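Local coordinates for autophagy-related protein 9 (Schizosaccharomyces pombe, PDB 7D0I) that scrambles phospholipids between the two leaflets of the membrane as a homotrimer, supplying membrane for the growing autophagosome, at residues L199-I210 / L268-L279. The protein carries 1 engineered substitution. Residues are numbered along the deposited sequence; the frame is centred on the assembly and turned at random.
Sequences LSCIIVHRLFQI and LWIYYLTDIPRL. With LMN (Lauryl Maltose Neopentyl Glycol), chain H.
Arg206 reaches from helix 198-223 across the ring of Tyr272 to Asp275, both on the antiparallel helix 253-289; over 199-210 and 268-279 the axes come within 10.8 Å, at 169°. Its CB lies over the face of the Tyr272 ring, 3.9 Å from the centroid and close to the ring normal, a CH-pi contact, and CD follows over the same ring, 3.7 Å from Tyr272 CD1. With CG anti to the carbonyl carbon (chi1 -63°) and the chain extended to NE, the guanidinium is carried past the ring to the carboxylate. There Arg206 NH1 donates to Asp275 OD1 at 3.3 Å, within its own guanidinium plane but from above that of the carboxylate. Arg278, bent at chi3, grips the same acid from one turn on, its NE bonding Asp275 OD2 at 2.9 Å. The carboxylate thus joins both arginines in one salt-bridge network. An alanine in place of Arg206 would keep CB but would probably strip the rest of the aliphatic cover from the Tyr272 ring and leave Asp275 without its interhelical charge partner.

Apolar contacts flank this network. Leu279 is a knob among Leu199, Ile202, Ile203 and Arg206; its CD1 meets Ile202 CG2 at 3.6 Å and also lies over a face of the Arg206 guanidinium. Ile203 CD1 touches Ile276 CG1. Toward the membrane, Ile210 splits its branches: CG2 meets the edge of Tyr272, 3.5 Å from CE2, while CD1 reaches Trp269 CD1.

Gln209, Leu268 and Tyr271 line a pocket holding lauryl maltose neopentyl glycol, whose alkyl carbon CBD lies over one face of the Tyr271 ring. Together the segments form the cytoplasmic-side part of an antiparallel pair of membrane-spanning helices of the ATG9 fold, with knob-into-hole packing and a salt-bridge network beside a detergent-occupied pocket.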
loop_
_atom_site.group_PDB
_atom_site.type_symbol
_atom_site.label_atom_id
_atom_site.label_comp_id
_atom_site.label_asym_id
_atom_site.label_seq_id
_atom_site.Cartn_x
_atom_site.Cartn_y
_atom_site.Cartn_z
ATOM N N LEU A 199 18.608 -41.422 5.354
ATOM C CA LEU A 199 19.628 -42.424 5.639
ATOM C C LEU A 199 20.439 -42.751 4.397
ATOM O O LEU A 199 21.655 -42.945 4.477
ATOM C CB LEU A 199 18.972 -43.682 6.201
ATOM C CG LEU A 199 19.860 -44.732 6.861
ATOM C CD1 LEU A 199 19.092 -45.400 7.971
ATOM C CD2 LEU A 199 20.313 -45.763 5.862
ATOM N N SER A 200 19.786 -42.811 3.238
ATOM C CA SER A 200 20.494 -43.130 2.006
ATOM C C SER A 200 21.599 -42.119 1.734
ATOM O O SER A 200 22.765 -42.488 1.553
ATOM C CB SER A 200 19.508 -43.173 0.841
ATOM O OG SER A 200 18.335 -43.875 1.204
ATOM N N CYS A 201 21.249 -40.833 1.717
ATOM C CA CYS A 201 22.232 -39.807 1.403
ATOM C C CYS A 201 23.299 -39.718 2.481
ATOM O O CYS A 201 24.476 -39.506 2.173
ATOM C CB CYS A 201 21.542 -38.460 1.218
ATOM S SG CYS A 201 22.637 -37.145 0.678
ATOM N N ILE A 202 22.914 -39.885 3.747
ATOM C CA ILE A 202 23.894 -39.808 4.828
ATOM C C ILE A 202 24.919 -40.924 4.693
ATOM O O ILE A 202 26.131 -40.697 4.803
ATOM C CB ILE A 202 23.194 -39.851 6.194
ATOM C CG1 ILE A 202 22.352 -38.603 6.395
ATOM C CG2 ILE A 202 24.213 -39.940 7.286
ATOM C CD1 ILE A 202 21.527 -38.643 7.635
ATOM N N ILE A 203 24.446 -42.148 4.453
ATOM C CA ILE A 203 25.352 -43.282 4.317
ATOM C C ILE A 203 26.243 -43.111 3.099
ATOM O O ILE A 203 27.441 -43.403 3.149
ATOM C CB ILE A 203 24.558 -44.598 4.253
ATOM C CG1 ILE A 203 23.871 -44.866 5.587
ATOM C CG2 ILE A 203 25.471 -45.742 3.909
ATOM C CD1 ILE A 203 24.820 -44.965 6.745
ATOM N N VAL A 204 25.681 -42.630 1.989
ATOM C CA VAL A 204 26.484 -42.442 0.786
ATOM C C VAL A 204 27.576 -41.410 1.023
ATOM O O VAL A 204 28.730 -41.601 0.621
ATOM C CB VAL A 204 25.584 -42.055 -0.399
ATOM C CG1 VAL A 204 26.424 -41.621 -1.573
ATOM C CG2 VAL A 204 24.718 -43.221 -0.786
ATOM N N HIS A 205 27.237 -40.303 1.687
ATOM C CA HIS A 205 28.233 -39.267 1.932
ATOM C C HIS A 205 29.330 -39.764 2.858
ATOM O O HIS A 205 30.514 -39.521 2.606
ATOM C CB HIS A 205 27.571 -38.023 2.509
ATOM C CG HIS A 205 26.967 -37.130 1.476
ATOM N ND1 HIS A 205 25.837 -37.472 0.767
ATOM C CD2 HIS A 205 27.326 -35.902 1.038
ATOM C CE1 HIS A 205 25.532 -36.497 -0.069
ATOM N NE2 HIS A 205 26.420 -35.531 0.076
ATOM N N ARG A 206 28.963 -40.458 3.935
ATOM C CA ARG A 206 29.981 -40.982 4.839
ATOM C C ARG A 206 30.870 -41.999 4.137
ATOM O O ARG A 206 32.095 -42.021 4.340
ATOM C CB ARG A 206 29.319 -41.601 6.061
ATOM C CG ARG A 206 28.530 -40.619 6.891
ATOM C CD ARG A 206 27.981 -41.287 8.128
ATOM N NE ARG A 206 27.345 -40.326 9.017
ATOM C CZ ARG A 206 26.816 -40.641 10.189
ATOM N NH1 ARG A 206 26.848 -41.893 10.615
ATOM N NH2 ARG A 206 26.255 -39.705 10.937
ATOM N N LEU A 207 30.273 -42.852 3.302
ATOM C CA LEU A 207 31.043 -43.847 2.570
ATOM C C LEU A 207 32.041 -43.186 1.636
ATOM O O LEU A 207 33.221 -43.544 1.619
ATOM C CB LEU A 207 30.100 -44.758 1.795
ATOM C CG LEU A 207 30.742 -45.731 0.812
ATOM C CD1 LEU A 207 31.727 -46.635 1.526
ATOM C CD2 LEU A 207 29.662 -46.543 0.129
ATOM N N PHE A 208 31.592 -42.215 0.845
ATOM C CA PHE A 208 32.533 -41.557 -0.048
ATOM C C PHE A 208 33.547 -40.716 0.707
ATOM O O PHE A 208 34.647 -40.498 0.199
ATOM C CB PHE A 208 31.796 -40.707 -1.073
ATOM C CG PHE A 208 31.227 -41.501 -2.201
ATOM C CD1 PHE A 208 32.040 -41.976 -3.204
ATOM C CD2 PHE A 208 29.880 -41.781 -2.256
ATOM C CE1 PHE A 208 31.521 -42.708 -4.237
ATOM C CE2 PHE A 208 29.357 -42.512 -3.287
ATOM C CZ PHE A 208 30.177 -42.976 -4.280
ATOM N N GLN A 209 33.230 -40.284 1.925
ATOM C CA GLN A 209 34.207 -39.558 2.728
ATOM C C GLN A 209 35.344 -40.471 3.163
ATOM O O GLN A 209 36.527 -40.133 3.005
ATOM C CB GLN A 209 33.506 -38.943 3.935
ATOM C CG GLN A 209 34.381 -38.130 4.850
ATOM C CD GLN A 209 33.622 -37.684 6.078
ATOM O OE1 GLN A 209 33.913 -38.114 7.192
ATOM N NE2 GLN A 209 32.628 -36.828 5.879
ATOM N N ILE A 210 35.008 -41.642 3.708
ATOM C CA ILE A 210 36.075 -42.568 4.083
ATOM C C ILE A 210 36.792 -43.088 2.848
ATOM O O ILE A 210 37.996 -43.357 2.894
ATOM C CB ILE A 210 35.553 -43.722 4.955
ATOM C CG1 ILE A 210 34.397 -44.442 4.275
ATOM C CG2 ILE A 210 35.140 -43.212 6.315
ATOM C CD1 ILE A 210 33.716 -45.451 5.157
ATOM N N LEU A 268 37.553 -44.035 12.158
ATOM C CA LEU A 268 36.447 -43.370 11.476
ATOM C C LEU A 268 35.423 -44.382 10.971
ATOM O O LEU A 268 34.208 -44.218 11.165
ATOM C CB LEU A 268 36.992 -42.528 10.325
ATOM C CG LEU A 268 36.066 -41.526 9.646
ATOM C CD1 LEU A 268 35.415 -40.638 10.684
ATOM C CD2 LEU A 268 36.845 -40.693 8.639
ATOM N N TRP A 269 35.906 -45.443 10.321
ATOM C CA TRP A 269 35.019 -46.487 9.814
ATOM C C TRP A 269 34.205 -47.111 10.940
ATOM O O TRP A 269 32.988 -47.306 10.813
ATOM C CB TRP A 269 35.845 -47.557 9.098
ATOM C CG TRP A 269 35.126 -48.249 7.993
ATOM C CD1 TRP A 269 35.312 -48.061 6.660
ATOM C CD2 TRP A 269 34.105 -49.246 8.119
ATOM N NE1 TRP A 269 34.470 -48.876 5.941
ATOM C CE2 TRP A 269 33.718 -49.614 6.817
ATOM C CE3 TRP A 269 33.482 -49.864 9.207
ATOM C CZ2 TRP A 269 32.737 -50.569 6.572
ATOM C CZ3 TRP A 269 32.507 -50.811 8.962
ATOM C CH2 TRP A 269 32.144 -51.155 7.655
ATOM N N ILE A 270 34.868 -47.439 12.049
ATOM C CA ILE A 270 34.190 -48.091 13.163
ATOM C C ILE A 270 33.137 -47.168 13.756
ATOM O O ILE A 270 32.040 -47.610 14.115
ATOM C CB ILE A 270 35.215 -48.544 14.220
ATOM C CG1 ILE A 270 35.979 -49.772 13.725
ATOM C CG2 ILE A 270 34.532 -48.842 15.542
ATOM C CD1 ILE A 270 36.948 -50.337 14.738
ATOM N N TYR A 271 33.438 -45.871 13.846
ATOM C CA TYR A 271 32.436 -44.942 14.356
ATOM C C TYR A 271 31.217 -44.887 13.445
ATOM O O TYR A 271 30.077 -44.880 13.924
ATOM C CB TYR A 271 33.017 -43.544 14.523
ATOM C CG TYR A 271 31.923 -42.517 14.639
ATOM C CD1 TYR A 271 31.151 -42.429 15.785
ATOM C CD2 TYR A 271 31.629 -41.667 13.585
ATOM C CE1 TYR A 271 30.131 -41.504 15.888
ATOM C CE2 TYR A 271 30.617 -40.739 13.680
ATOM C CZ TYR A 271 29.871 -40.660 14.830
ATOM O OH TYR A 271 28.860 -39.733 14.919
ATOM N N TYR A 272 31.433 -44.814 12.129
ATOM C CA TYR A 272 30.296 -44.766 11.213
ATOM C C TYR A 272 29.437 -46.022 11.342
ATOM O O TYR A 272 28.196 -45.949 11.404
ATOM C CB TYR A 272 30.789 -44.590 9.778
ATOM C CG TYR A 272 31.287 -43.199 9.460
ATOM C CD1 TYR A 272 30.920 -42.115 10.237
ATOM C CD2 TYR A 272 32.115 -42.970 8.374
ATOM C CE1 TYR A 272 31.367 -40.844 9.944
ATOM C CE2 TYR A 272 32.566 -41.703 8.077
ATOM C CZ TYR A 272 32.190 -40.644 8.865
ATOM O OH TYR A 272 32.640 -39.379 8.571
ATOM N N LEU A 273 30.087 -47.188 11.379
ATOM C CA LEU A 273 29.352 -48.435 11.556
ATOM C C LEU A 273 28.605 -48.455 12.882
ATOM O O LEU A 273 27.505 -49.011 12.970
ATOM C CB LEU A 273 30.306 -49.626 11.468
ATOM C CG LEU A 273 29.708 -50.996 11.802
ATOM C CD1 LEU A 273 28.619 -51.370 10.812
ATOM C CD2 LEU A 273 30.786 -52.068 11.848
ATOM N N THR A 274 29.180 -47.843 13.918
ATOM C CA THR A 274 28.505 -47.777 15.206
ATOM C C THR A 274 27.277 -46.882 15.136
ATOM O O THR A 274 26.262 -47.155 15.785
ATOM C CB THR A 274 29.475 -47.271 16.272
ATOM O OG1 THR A 274 30.618 -48.133 16.325
ATOM C CG2 THR A 274 28.805 -47.238 17.638
ATOM N N ASP A 275 27.351 -45.805 14.359
ATOM C CA ASP A 275 26.266 -44.838 14.348
ATOM C C ASP A 275 25.109 -45.244 13.445
ATOM O O ASP A 275 24.001 -44.727 13.623
ATOM C CB ASP A 275 26.790 -43.465 13.933
ATOM C CG ASP A 275 25.759 -42.374 14.105
ATOM O OD1 ASP A 275 24.882 -42.234 13.231
ATOM O OD2 ASP A 275 25.814 -41.657 15.122
ATOM N N ILE A 276 25.331 -46.147 12.493
ATOM C CA ILE A 276 24.255 -46.575 11.590
ATOM C C ILE A 276 22.933 -46.904 12.295
ATOM O O ILE A 276 21.869 -46.488 11.804
ATOM C CB ILE A 276 24.722 -47.755 10.723
ATOM C CG1 ILE A 276 25.811 -47.300 9.752
ATOM C CG2 ILE A 276 23.557 -48.351 9.955
ATOM C CD1 ILE A 276 26.271 -48.380 8.808
ATOM N N PRO A 277 22.913 -47.640 13.417
ATOM C CA PRO A 277 21.613 -47.974 14.030
ATOM C C PRO A 277 20.804 -46.770 14.484
ATOM O O PRO A 277 19.569 -46.787 14.389
ATOM C CB PRO A 277 22.011 -48.861 15.217
ATOM C CG PRO A 277 23.281 -49.469 14.804
ATOM C CD PRO A 277 24.004 -48.401 14.049
ATOM N N ARG A 278 21.459 -45.735 15.005
ATOM C CA ARG A 278 20.738 -44.520 15.369
ATOM C C ARG A 278 20.100 -43.884 14.142
ATOM O O ARG A 278 18.973 -43.378 14.203
ATOM C CB ARG A 278 21.689 -43.547 16.054
ATOM C CG ARG A 278 21.063 -42.233 16.435
ATOM C CD ARG A 278 22.131 -41.209 16.759
ATOM N NE ARG A 278 23.045 -40.997 15.639
ATOM C CZ ARG A 278 22.775 -40.231 14.589
ATOM N NH1 ARG A 278 23.665 -40.092 13.622
ATOM N NH2 ARG A 278 21.608 -39.606 14.500
ATOM N N LEU A 279 20.811 -43.908 13.013
ATOM C CA LEU A 279 20.223 -43.454 11.761
ATOM C C LEU A 279 18.990 -44.267 11.410
ATOM O O LEU A 279 18.002 -43.719 10.917
ATOM C CB LEU A 279 21.242 -43.544 10.632
ATOM C CG LEU A 279 22.318 -42.474 10.601
ATOM C CD1 LEU A 279 23.177 -42.667 9.380
ATOM C CD2 LEU A 279 21.659 -41.126 10.581
HETATM C C1 LMN H . 35.410 -31.332 8.641
HETATM O O1 LMN H . 34.781 -32.419 9.012
HETATM C C2 LMN H . 34.569 -30.545 7.606
HETATM O O2 LMN H . 33.451 -29.976 8.286
HETATM C C3 LMN H . 35.310 -29.438 6.911
HETATM O O3 LMN H . 34.517 -29.090 5.724
HETATM C C4 LMN H . 36.684 -29.756 6.481
HETATM O O4 LMN H . 37.422 -28.482 6.208
HETATM C C5 LMN H . 37.454 -30.501 7.511
HETATM O O5 LMN H . 36.737 -31.712 7.951
HETATM C C6 LMN H . 38.814 -30.926 6.960
HETATM O O6 LMN H . 39.465 -31.728 7.922
HETATM C CAA LMN H . 44.131 -39.746 8.584
HETATM C CAB LMN H . 35.931 -42.028 17.935
HETATM O OAI LMN H . 38.092 -28.953 0.818
HETATM O OAJ LMN H . 24.867 -32.945 7.708
HETATM O OAL LMN H . 33.424 -32.764 5.155
HETATM O OAN LMN H . 28.116 -33.641 7.944
HETATM O OAP LMN H . 30.145 -35.436 8.207
HETATM O OAQ LMN H . 37.815 -26.111 1.289
HETATM O OAR LMN H . 24.551 -32.692 3.580
HETATM O OAS LMN H . 35.736 -25.381 3.012
HETATM O OAT LMN H . 26.670 -31.718 2.045
HETATM O OAU LMN H . 36.764 -26.014 5.864
HETATM O OAV LMN H . 29.265 -32.681 3.444
HETATM C CAW LMN H . 43.112 -38.731 8.019
HETATM C CAX LMN H . 35.639 -40.800 17.045
HETATM C CAY LMN H . 43.288 -37.374 8.748
HETATM C CAZ LMN H . 35.940 -41.157 15.569
HETATM C CBA LMN H . 42.051 -36.459 8.529
HETATM C CBB LMN H . 35.670 -39.919 14.670
HETATM C CBC LMN H . 40.840 -37.275 7.984
HETATM C CBD LMN H . 34.150 -39.588 14.687
HETATM C CBE LMN H . 39.899 -36.331 7.178
HETATM C CBF LMN H . 33.742 -39.024 13.292
HETATM C CBG LMN H . 39.650 -35.028 7.994
HETATM C CBH LMN H . 33.676 -37.467 13.344
HETATM C CBI LMN H . 38.489 -35.287 9.008
HETATM C CBJ LMN H . 34.752 -36.888 12.370
HETATM C CBK LMN H . 37.168 -35.586 8.215
HETATM C CBL LMN H . 34.269 -35.493 11.834
HETATM C CBM LMN H . 38.572 -29.130 2.130
HETATM C CBN LMN H . 25.221 -32.098 6.636
HETATM C CBP LMN H . 32.016 -32.854 5.151
HETATM C CBQ LMN H . 36.043 -36.011 9.225
HETATM C CBR LMN H . 34.926 -34.404 10.900
HETATM C CBS LMN H . 35.340 -33.625 8.464
HETATM C CBT LMN H . 33.523 -35.406 8.929
HETATM O OBV LMN H . 32.469 -34.662 9.562
HETATM O OBX LMN H . 32.248 -33.801 7.368
HETATM O OBY LMN H . 38.697 -28.031 4.287
HETATM O OBZ LMN H . 27.350 -33.027 5.933
HETATM O OCB LMN H . 29.413 -31.767 6.001
HETATM C CCC LMN H . 38.645 -27.799 2.824
HETATM C CCD LMN H . 25.921 -32.892 5.569
HETATM C CCF LMN H . 31.516 -32.794 6.562
HETATM C CCH LMN H . 29.505 -33.154 7.973
HETATM C CCJ LMN H . 31.769 -33.765 8.747
HETATM C CCL LMN H . 30.297 -34.127 8.775
HETATM C CCM LMN H . 34.958 -34.868 9.387
HETATM C CCN LMN H . 37.437 -26.950 2.399
HETATM C CCO LMN H . 25.737 -32.188 4.221
HETATM C CCQ LMN H . 29.993 -32.986 6.593
HETATM C CCR LMN H . 37.341 -28.150 4.867
HETATM C CCS LMN H . 28.135 -31.869 5.443
HETATM C CCT LMN H . 36.926 -26.086 3.493
HETATM C CCU LMN H . 26.911 -32.388 3.326
HETATM C CCV LMN H . 36.546 -26.846 4.711
HETATM C CCW LMN H . 28.175 -31.862 3.908
#